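Local coordinates for protein metallo-carboxypeptidase (Pseudomonas aeruginosa, PDB 4A39) that is a zinc-dependent cytosolic carboxypeptidase of the M14 family that probably removes residues from the carboxyl termini of its substrates, at residues D32-I40 with T63-N71; M14-I25 with W51-M59. All coordinates share one frame; numbering follows the deposited sequence.

Interaction 1 (D32-I40 with T63-N71)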
loop_
_atom_site.group_PDB
_atom_site.type_symbol
_atom_site.label_atom_id
_atom_site.label_comp_id
_atom_site.label_asym_id
_atom_site.label_seq_id
_atom_site.Cartn_x
_atom_site.Cartn_y
_atom_site.Cartn_z
ATOM N N ASP A 32 -22.151 -10.686 -24.521
ATOM C CA ASP A 32 -21.275 -11.007 -25.646
ATOM C C ASP A 32 -19.828 -11.041 -25.137
ATOM O O ASP A 32 -19.305 -10.029 -24.705
ATOM C CB ASP A 32 -21.429 -9.922 -26.721
ATOM C CG ASP A 32 -20.599 -10.181 -27.959
ATOM O OD1 ASP A 32 -19.691 -11.032 -27.921
ATOM O OD2 ASP A 32 -20.864 -9.511 -28.981
ATOM N N PRO A 33 -19.191 -12.222 -25.169
ATOM C CA PRO A 33 -17.809 -12.372 -24.692
ATOM C C PRO A 33 -16.784 -11.383 -25.261
ATOM O O PRO A 33 -15.801 -11.065 -24.591
ATOM C CB PRO A 33 -17.466 -13.815 -25.058
ATOM C CG PRO A 33 -18.793 -14.503 -24.957
ATOM C CD PRO A 33 -19.702 -13.516 -25.651
ATOM N N ARG A 34 -17.004 -10.904 -26.487
ATOM C CA ARG A 34 -16.061 -9.965 -27.082
ATOM C C ARG A 34 -16.501 -8.512 -26.896
ATOM O O ARG A 34 -15.878 -7.588 -27.430
ATOM C CB ARG A 34 -15.891 -10.271 -28.582
ATOM C CG ARG A 34 -15.409 -11.701 -28.871
ATOM C CD ARG A 34 -15.103 -11.940 -30.357
ATOM N NE ARG A 34 -13.945 -11.179 -30.819
ATOM C CZ ARG A 34 -14.005 -10.179 -31.692
ATOM N NH1 ARG A 34 -15.172 -9.812 -32.205
ATOM N NH2 ARG A 34 -12.898 -9.546 -32.055
ATOM N N ARG A 35 -17.574 -8.311 -26.137
ATOM C CA ARG A 35 -18.106 -6.974 -25.876
ATOM C C ARG A 35 -18.537 -6.799 -24.424
ATOM O O ARG A 35 -19.584 -6.208 -24.149
ATOM C CB ARG A 35 -19.303 -6.695 -26.803
ATOM C CG ARG A 35 -18.989 -6.798 -28.302
ATOM C CD ARG A 35 -18.291 -5.542 -28.817
ATOM N NE ARG A 35 -18.070 -5.559 -30.264
ATOM C CZ ARG A 35 -17.050 -6.162 -30.866
ATOM N NH1 ARG A 35 -16.131 -6.803 -30.156
ATOM N NH2 ARG A 35 -16.945 -6.114 -32.186
ATOM N N ILE A 36 -17.755 -7.312 -23.484
ATOM C CA ILE A 36 -18.083 -7.198 -22.065
ATOM C C ILE A 36 -17.854 -5.748 -21.626
ATOM O O ILE A 36 -16.750 -5.227 -21.750
ATOM C CB ILE A 36 -17.213 -8.157 -21.233
ATOM C CG1 ILE A 36 -17.427 -9.592 -21.729
ATOM C CG2 ILE A 36 -17.575 -8.055 -19.749
ATOM C CD1 ILE A 36 -16.415 -10.590 -21.200
ATOM N N ARG A 37 -18.904 -5.104 -21.121
ATOM C CA ARG A 37 -18.829 -3.706 -20.697
ATOM C C ARG A 37 -19.040 -3.607 -19.194
ATOM O O ARG A 37 -20.014 -4.134 -18.668
ATOM C CB ARG A 37 -19.908 -2.882 -21.416
ATOM C CG ARG A 37 -19.926 -3.041 -22.931
ATOM C CD ARG A 37 -18.719 -2.407 -23.595
ATOM N NE ARG A 37 -18.810 -0.948 -23.640
ATOM C CZ ARG A 37 -17.920 -0.166 -24.241
ATOM N NH1 ARG A 37 -16.871 -0.701 -24.852
ATOM N NH2 ARG A 37 -18.079 1.151 -24.234
ATOM N N LEU A 38 -18.125 -2.915 -18.517
ATOM C CA LEU A 38 -18.185 -2.752 -17.069
ATOM C C LEU A 38 -17.798 -1.330 -16.687
ATOM O O LEU A 38 -17.179 -0.617 -17.471
ATOM C CB LEU A 38 -17.200 -3.710 -16.391
ATOM C CG LEU A 38 -17.279 -5.190 -16.760
ATOM C CD1 LEU A 38 -16.011 -5.888 -16.292
ATOM C CD2 LEU A 38 -18.517 -5.818 -16.137
ATOM N N ALA A 39 -18.162 -0.929 -15.472
ATOM C CA ALA A 39 -17.815 0.397 -14.966
ATOM C C ALA A 39 -17.251 0.277 -13.551
ATOM O O ALA A 39 -17.650 -0.599 -12.782
ATOM C CB ALA A 39 -19.039 1.306 -14.959
ATOM N N ILE A 40 -16.310 1.152 -13.220
ATOM C CA ILE A 40 -15.709 1.156 -11.895
ATOM C C ILE A 40 -16.638 1.960 -10.989
ATOM O O ILE A 40 -17.227 2.964 -11.409
ATOM C CB ILE A 40 -14.297 1.794 -11.932
ATOM C CG1 ILE A 40 -13.431 1.056 -12.960
ATOM C CG2 ILE A 40 -13.641 1.713 -10.549
ATOM C CD1 ILE A 40 -12.058 1.682 -13.181
ATOM N N THR A 63 -12.626 -19.645 -25.793
ATOM C CA THR A 63 -13.335 -18.436 -26.182
ATOM C C THR A 63 -12.610 -17.179 -25.715
ATOM O O THR A 63 -12.296 -17.032 -24.532
ATOM C CB THR A 63 -14.762 -18.444 -25.585
ATOM O OG1 THR A 63 -15.490 -19.560 -26.116
ATOM C CG2 THR A 63 -15.502 -17.152 -25.918
ATOM N N GLU A 64 -12.341 -16.273 -26.648
ATOM C CA GLU A 64 -11.675 -15.027 -26.306
ATOM C C GLU A 64 -12.670 -14.086 -25.641
ATOM O O GLU A 64 -13.756 -13.851 -26.166
ATOM C CB GLU A 64 -11.102 -14.356 -27.556
ATOM C CG GLU A 64 -10.569 -12.951 -27.311
ATOM C CD GLU A 64 -9.955 -12.330 -28.551
ATOM O OE1 GLU A 64 -10.639 -12.273 -29.597
ATOM O OE2 GLU A 64 -8.786 -11.895 -28.476
ATOM N N HIS A 65 -12.300 -13.565 -24.476
ATOM C CA HIS A 65 -13.155 -12.625 -23.758
ATOM C C HIS A 65 -12.482 -11.264 -23.779
ATOM O O HIS A 65 -11.298 -11.140 -23.461
ATOM C CB HIS A 65 -13.378 -13.083 -22.316
ATOM C CG HIS A 65 -14.183 -14.338 -22.209
ATOM N ND1 HIS A 65 -15.422 -14.387 -21.606
ATOM C CD2 HIS A 65 -13.943 -15.586 -22.676
ATOM C CE1 HIS A 65 -15.912 -15.609 -21.711
ATOM N NE2 HIS A 65 -15.035 -16.356 -22.356
ATOM N N CYS A 66 -13.243 -10.249 -24.171
ATOM C CA CYS A 66 -12.728 -8.892 -24.264
ATOM C C CYS A 66 -13.491 -7.983 -23.317
ATOM O O CYS A 66 -14.698 -7.785 -23.466
ATOM C CB CYS A 66 -12.863 -8.402 -25.700
ATOM S SG CYS A 66 -12.078 -9.545 -26.839
ATOM N N PHE A 67 -12.768 -7.430 -22.348
ATOM C CA PHE A 67 -13.350 -6.558 -21.334
ATOM C C PHE A 67 -13.035 -5.086 -21.554
ATOM O O PHE A 67 -11.980 -4.739 -22.087
ATOM C CB PHE A 67 -12.818 -6.952 -19.952
ATOM C CG PHE A 67 -13.130 -8.366 -19.552
ATOM C CD1 PHE A 67 -12.329 -9.421 -19.989
ATOM C CD2 PHE A 67 -14.219 -8.644 -18.730
ATOM C CE1 PHE A 67 -12.604 -10.732 -19.609
ATOM C CE2 PHE A 67 -14.506 -9.955 -18.342
ATOM C CZ PHE A 67 -13.695 -11.003 -18.783
ATOM N N THR A 68 -13.958 -4.229 -21.127
ATOM C CA THR A 68 -13.777 -2.788 -21.221
ATOM C C THR A 68 -14.321 -2.096 -19.976
ATOM O O THR A 68 -15.464 -2.325 -19.587
ATOM C CB THR A 68 -14.515 -2.173 -22.435
ATOM O OG1 THR A 68 -13.950 -2.671 -23.654
ATOM C CG2 THR A 68 -14.390 -0.644 -22.405
ATOM N N LEU A 69 -13.487 -1.280 -19.339
ATOM C CA LEU A 69 -13.920 -0.501 -18.183
ATOM C C LEU A 69 -14.239 0.832 -18.856
ATOM O O LEU A 69 -13.359 1.667 -19.065
ATOM C CB LEU A 69 -12.787 -0.365 -17.161
ATOM C CG LEU A 69 -12.236 -1.700 -16.648
ATOM C CD1 LEU A 69 -11.295 -1.448 -15.474
ATOM C CD2 LEU A 69 -13.392 -2.603 -16.217
ATOM N N VAL A 70 -15.509 0.997 -19.211
ATOM C CA VAL A 70 -15.990 2.168 -19.937
ATOM C C VAL A 70 -15.792 3.547 -19.323
ATOM O O VAL A 70 -15.732 4.539 -20.054
ATOM C CB VAL A 70 -17.490 2.023 -20.284
ATOM C CG1 VAL A 70 -17.737 0.696 -20.985
ATOM C CG2 VAL A 70 -18.335 2.144 -19.025
ATOM N N ASN A 71 -15.684 3.627 -17.999
ATOM C CA ASN A 71 -15.523 4.930 -17.363
ATOM C C ASN A 71 -14.116 5.200 -16.833
ATOM O O ASN A 71 -13.915 6.074 -15.993
ATOM C CB ASN A 71 -16.568 5.110 -16.252
ATOM C CG ASN A 71 -16.402 4.119 -15.113
ATOM O OD1 ASN A 71 -15.729 3.098 -15.253
ATOM N ND2 ASN A 71 -17.036 4.416 -13.976
HETATM O O HOH W 1 -15.501 -4.701 -24.260
#

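Interaction 2 (M14-I25 with W51-M59)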
loop_
_atom_site.group_PDB
_atom_site.type_symbol
_atom_site.label_atom_id
_atom_site.label_comp_id
_atom_site.label_asym_id
_atom_site.label_seq_id
_atom_site.Cartn_x
_atom_site.Cartn_y
_atom_site.Cartn_z
ATOM N N MET A 14 -22.453 -15.820 -19.164
ATOM C CA MET A 14 -21.533 -15.744 -17.994
ATOM C C MET A 14 -22.124 -14.805 -16.947
ATOM O O MET A 14 -23.052 -14.049 -17.234
ATOM C CB MET A 14 -20.170 -15.200 -18.430
ATOM C CG MET A 14 -20.193 -13.710 -18.744
ATOM S SD MET A 14 -18.645 -13.080 -19.407
ATOM C CE MET A 14 -18.913 -13.353 -21.155
ATOM N N GLN A 15 -21.582 -14.854 -15.734
ATOM C CA GLN A 15 -22.053 -13.983 -14.662
ATOM C C GLN A 15 -20.865 -13.294 -14.006
ATOM O O GLN A 15 -19.842 -13.922 -13.744
ATOM C CB GLN A 15 -22.836 -14.782 -13.618
ATOM C CG GLN A 15 -24.104 -15.414 -14.162
ATOM C CD GLN A 15 -25.243 -15.391 -13.160
ATOM O OE1 GLN A 15 -25.153 -15.983 -12.082
ATOM N NE2 GLN A 15 -26.322 -14.700 -13.511
ATOM N N ILE A 16 -21.008 -11.997 -13.755
ATOM C CA ILE A 16 -19.954 -11.200 -13.142
ATOM C C ILE A 16 -20.484 -10.596 -11.850
ATOM O O ILE A 16 -21.638 -10.174 -11.783
ATOM C CB ILE A 16 -19.495 -10.077 -14.103
ATOM C CG1 ILE A 16 -18.934 -10.710 -15.380
ATOM C CG2 ILE A 16 -18.453 -9.188 -13.428
ATOM C CD1 ILE A 16 -18.495 -9.723 -16.444
ATOM N N ARG A 17 -19.642 -10.566 -10.824
ATOM C CA ARG A 17 -20.049 -10.027 -9.535
ATOM C C ARG A 17 -18.868 -9.493 -8.731
ATOM O O ARG A 17 -17.712 -9.833 -8.995
ATOM C CB ARG A 17 -20.780 -11.111 -8.732
ATOM C CG ARG A 17 -19.935 -12.326 -8.389
ATOM C CD ARG A 17 -20.804 -13.449 -7.826
ATOM N NE ARG A 17 -20.043 -14.660 -7.530
ATOM C CZ ARG A 17 -19.280 -14.826 -6.453
ATOM N NH1 ARG A 17 -19.177 -13.860 -5.549
ATOM N NH2 ARG A 17 -18.623 -15.965 -6.275
ATOM N N ALA A 18 -19.172 -8.652 -7.748
ATOM C CA ALA A 18 -18.147 -8.060 -6.896
ATOM C C ALA A 18 -18.639 -8.000 -5.455
ATOM O O ALA A 18 -18.213 -7.140 -4.684
ATOM C CB ALA A 18 -17.809 -6.660 -7.387
ATOM N N ASP A 19 -19.527 -8.925 -5.102
ATOM C CA ASP A 19 -20.104 -8.986 -3.763
ATOM C C ASP A 19 -19.205 -9.730 -2.780
ATOM O O ASP A 19 -19.559 -10.792 -2.265
ATOM C CB ASP A 19 -21.493 -9.642 -3.825
ATOM C CG ASP A 19 -21.452 -11.068 -4.358
ATOM O OD1 ASP A 19 -20.672 -11.343 -5.295
ATOM O OD2 ASP A 19 -22.218 -11.915 -3.844
ATOM N N PHE A 20 -18.037 -9.154 -2.526
ATOM C CA PHE A 20 -17.064 -9.736 -1.611
ATOM C C PHE A 20 -16.029 -8.703 -1.170
ATOM O O PHE A 20 -16.001 -7.578 -1.673
ATOM C CB PHE A 20 -16.372 -10.940 -2.268
ATOM C CG PHE A 20 -15.892 -10.682 -3.671
ATOM C CD1 PHE A 20 -14.769 -9.893 -3.908
ATOM C CD2 PHE A 20 -16.574 -11.221 -4.760
ATOM C CE1 PHE A 20 -14.333 -9.645 -5.212
ATOM C CE2 PHE A 20 -16.148 -10.980 -6.065
ATOM C CZ PHE A 20 -15.026 -10.191 -6.292
ATOM N N ASP A 21 -15.184 -9.101 -0.223
ATOM C CA ASP A 21 -14.138 -8.240 0.328
ATOM C C ASP A 21 -13.309 -7.550 -0.760
ATOM O O ASP A 21 -12.670 -8.217 -1.573
ATOM C CB ASP A 21 -13.223 -9.081 1.222
ATOM C CG ASP A 21 -12.223 -8.245 1.999
ATOM O OD1 ASP A 21 -11.669 -7.286 1.427
ATOM O OD2 ASP A 21 -11.981 -8.564 3.184
ATOM N N SER A 22 -13.327 -6.216 -0.751
ATOM C CA SER A 22 -12.598 -5.361 -1.700
ATOM C C SER A 22 -13.139 -5.396 -3.121
ATOM O O SER A 22 -12.510 -4.887 -4.052
ATOM C CB SER A 22 -11.094 -5.694 -1.717
ATOM O OG SER A 22 -10.801 -6.859 -2.468
ATOM N N GLY A 23 -14.312 -5.992 -3.294
ATOM C CA GLY A 23 -14.899 -6.042 -4.618
ATOM C C GLY A 23 -15.319 -4.665 -5.107
ATOM O O GLY A 23 -15.756 -3.820 -4.324
ATOM N N ASN A 24 -15.166 -4.431 -6.404
ATOM C CA ASN A 24 -15.572 -3.163 -7.004
ATOM C C ASN A 24 -15.792 -3.273 -8.505
ATOM O O ASN A 24 -14.846 -3.469 -9.278
ATOM C CB ASN A 24 -14.539 -2.057 -6.744
ATOM C CG ASN A 24 -14.971 -0.712 -7.323
ATOM O OD1 ASN A 24 -15.513 -0.647 -8.428
ATOM N ND2 ASN A 24 -14.721 0.364 -6.585
ATOM N N ILE A 25 -17.052 -3.151 -8.907
ATOM C CA ILE A 25 -17.426 -3.174 -10.316
ATOM C C ILE A 25 -18.938 -3.051 -10.457
ATOM O O ILE A 25 -19.690 -3.427 -9.553
ATOM C CB ILE A 25 -16.974 -4.482 -11.025
ATOM C CG1 ILE A 25 -16.734 -4.211 -12.514
ATOM C CG2 ILE A 25 -18.039 -5.560 -10.900
ATOM C CD1 ILE A 25 -15.522 -3.355 -12.783
ATOM N N TRP A 51 -9.504 1.700 -8.445
ATOM C CA TRP A 51 -9.423 0.300 -8.038
ATOM C C TRP A 51 -10.660 -0.474 -8.486
ATOM O O TRP A 51 -11.781 0.021 -8.391
ATOM C CB TRP A 51 -9.274 0.197 -6.507
ATOM C CG TRP A 51 -9.525 -1.187 -5.958
ATOM C CD1 TRP A 51 -10.725 -1.703 -5.547
ATOM C CD2 TRP A 51 -8.568 -2.247 -5.828
ATOM N NE1 TRP A 51 -10.572 -3.018 -5.174
ATOM C CE2 TRP A 51 -9.259 -3.378 -5.339
ATOM C CE3 TRP A 51 -7.192 -2.353 -6.083
ATOM C CZ2 TRP A 51 -8.620 -4.603 -5.098
ATOM C CZ3 TRP A 51 -6.556 -3.573 -5.845
ATOM C CH2 TRP A 51 -7.274 -4.680 -5.357
ATOM N N PHE A 52 -10.442 -1.678 -9.005
ATOM C CA PHE A 52 -11.532 -2.547 -9.435
ATOM C C PHE A 52 -11.152 -3.964 -9.035
ATOM O O PHE A 52 -9.972 -4.275 -8.878
ATOM C CB PHE A 52 -11.756 -2.447 -10.957
ATOM C CG PHE A 52 -10.576 -2.877 -11.789
ATOM C CD1 PHE A 52 -10.391 -4.213 -12.133
ATOM C CD2 PHE A 52 -9.661 -1.935 -12.248
ATOM C CE1 PHE A 52 -9.310 -4.605 -12.925
ATOM C CE2 PHE A 52 -8.577 -2.310 -13.038
ATOM C CZ PHE A 52 -8.400 -3.652 -13.379
ATOM N N HIS A 53 -12.157 -4.811 -8.849
ATOM C CA HIS A 53 -11.942 -6.197 -8.452
ATOM C C HIS A 53 -13.262 -6.932 -8.650
ATOM O O HIS A 53 -14.257 -6.618 -8.003
ATOM C CB HIS A 53 -11.513 -6.249 -6.976
ATOM C CG HIS A 53 -11.209 -7.625 -6.470
ATOM N ND1 HIS A 53 -10.963 -7.885 -5.139
ATOM C CD2 HIS A 53 -11.109 -8.816 -7.109
ATOM C CE1 HIS A 53 -10.726 -9.174 -4.978
ATOM N NE2 HIS A 53 -10.808 -9.763 -6.158
ATOM N N PHE A 54 -13.275 -7.906 -9.554
ATOM C CA PHE A 54 -14.490 -8.663 -9.815
ATOM C C PHE A 54 -14.214 -10.098 -10.222
ATOM O O PHE A 54 -13.094 -10.450 -10.601
ATOM C CB PHE A 54 -15.342 -7.986 -10.903
ATOM C CG PHE A 54 -14.641 -7.823 -12.226
ATOM C CD1 PHE A 54 -13.855 -6.703 -12.479
ATOM C CD2 PHE A 54 -14.775 -8.789 -13.226
ATOM C CE1 PHE A 54 -13.213 -6.542 -13.709
ATOM C CE2 PHE A 54 -14.136 -8.637 -14.459
ATOM C CZ PHE A 54 -13.355 -7.510 -14.700
ATOM N N LYS A 55 -15.248 -10.928 -10.135
ATOM C CA LYS A 55 -15.138 -12.333 -10.499
ATOM C C LYS A 55 -16.057 -12.645 -11.675
ATOM O O LYS A 55 -17.166 -12.116 -11.770
ATOM C CB LYS A 55 -15.522 -13.232 -9.316
ATOM C CG LYS A 55 -14.586 -13.149 -8.121
ATOM C CD LYS A 55 -14.951 -14.199 -7.079
ATOM C CE LYS A 55 -14.113 -14.055 -5.823
ATOM N NZ LYS A 55 -14.468 -15.082 -4.800
ATOM N N VAL A 56 -15.578 -13.493 -12.580
ATOM C CA VAL A 56 -16.366 -13.906 -13.738
ATOM C C VAL A 56 -16.580 -15.411 -13.605
ATOM O O VAL A 56 -15.644 -16.151 -13.314
ATOM C CB VAL A 56 -15.631 -13.622 -15.069
ATOM C CG1 VAL A 56 -16.558 -13.898 -16.248
ATOM C CG2 VAL A 56 -15.152 -12.178 -15.108
ATOM N N GLU A 57 -17.810 -15.870 -13.803
ATOM C CA GLU A 57 -18.096 -17.294 -13.705
ATOM C C GLU A 57 -18.917 -17.733 -14.911
ATOM O O GLU A 57 -19.563 -16.910 -15.559
ATOM C CB GLU A 57 -18.855 -17.595 -12.403
ATOM C CG GLU A 57 -18.135 -17.106 -11.155
ATOM C CD GLU A 57 -18.950 -17.262 -9.879
ATOM O OE1 GLU A 57 -20.197 -17.323 -9.951
ATOM O OE2 GLU A 57 -18.331 -17.302 -8.793
ATOM N N GLY A 58 -18.868 -19.024 -15.217
ATOM C CA GLY A 58 -19.618 -19.561 -16.342
ATOM C C GLY A 58 -19.078 -19.218 -17.723
ATOM O O GLY A 58 -19.832 -19.186 -18.694
ATOM N N MET A 59 -17.776 -18.967 -17.826
ATOM C CA MET A 59 -17.188 -18.631 -19.120
ATOM C C MET A 59 -17.045 -19.867 -19.999
ATOM O O MET A 59 -16.722 -20.955 -19.514
ATOM C CB MET A 59 -15.814 -17.981 -18.936
ATOM C CG MET A 59 -15.823 -16.710 -18.108
ATOM S SD MET A 59 -14.193 -15.943 -18.057
ATOM C CE MET A 59 -13.336 -17.066 -16.984
#

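Interaction 1 (D32-I40 with T63-N71)
Strands 36-39 and 65-69 run parallel, their axes 4.9 Å apart at an angle of 27°, as neighbours in the mixed sheet of the N-terminal domain of this cytosolic carboxypeptidase. The ladder alternates as parallel pairing requires: Ile36 N gives to Cys66 O while Ile36 O takes a weak bond from Thr68 N, and Leu38 N gives to Thr68 O at 2.9 Å while Val70 N returns a bond to Leu38 O. On the face carrying Ile36, Leu38, Phe67 and Leu69, Ile36 CD1 sits over the Phe67 ring, 3.7 Å from its centroid, and Leu38 CD1 reaches the ring's rim. Phe109 and Phe120 also meet Phe67, placing this face in the domain core. On the other, bends at chi2 (-70°) and chi3 (-75°) fold the Arg37 chain back, laying its guanidinium against Val70 CG1, 3.3 Å from NE; NH1 reaches Asp105 in a salt bridge. A water donates to Ile36 O and also hydrogen-bonds Thr68 OG1. Pro33 CB rests over the His65 ring. Beyond the last bridge, the Asn71 amide takes over: OD1 accepts from Ile40 N at 2.9 Å, and ND2 donates in its amide plane to a lone pair of Ile40 O, 3.0 Å away.

Interaction 2 (M14-I25 with W51-M59)
Phe20 turns the edge of its ring to the face of His53, CE1 lying over the centre of the imidazole with the planes at 65°, a T-shaped pair beside the antiparallel ladder of strands 15-17 and 53-57. Its CG, between the backbone N and the carbonyl carbon (chi1 47°), swings the ring there. One face of Phe20 is covered by the Lys55 chain, whose CE stands 4.0 Å from the ring centroid, and NZ adds a cation-pi contact. Arg17 NH2 forms a salt bridge with Glu57 OE2 at 2.9 Å; Arg17 NH1 is taken by Asp19, a network in which one arginine serves two acids. On the face shared by Ile16 and Val56, Ile16 CG2 packs on Phe54 CD2 at 3.7 Å.

What positions this shell is the backbone and a type II turn from Phe20 to Gly23. Gln15 with Glu57, Arg17 with Lys55 and, past the turn, Asn24 with His53 form hydrogen-bonded pairs. His53 ND1 donates in its ring plane to Ser22 OG, 2.9 Å away, fixing the rotation of the imidazole. Farther out, Trp51 stacks on His184, the residue after the zinc ligand Glu183, while at the turn its NE1 donates nearly straight (172°) to Ser22 O at 2.9 Å.

In the fold
From the N terminus the chain first lays down strand 15-17, rounds the turn before Asn24, and passes through strand 26-29 to strand 36-39. It then returns as strand 53-57, so that interaction 2 closes a loop of 25 residues. Strand 65-69 follows and closes interaction 1 around 22 residues. Their segments alternate, so the two loops cross rather than nest. Both pairs belong to one nine-stranded sheet, interaction 2 at one end of its strand order and interaction 1 next to the other, yet they touch: Leu38 CD1 packs on Phe54 CZ and Leu69 CD1 on Phe52 CD2. Hydrogen bonds of Ser22 with Phe226 (backbone) and Asn24 ND2 with Gly228 O tie in the catalytic domain.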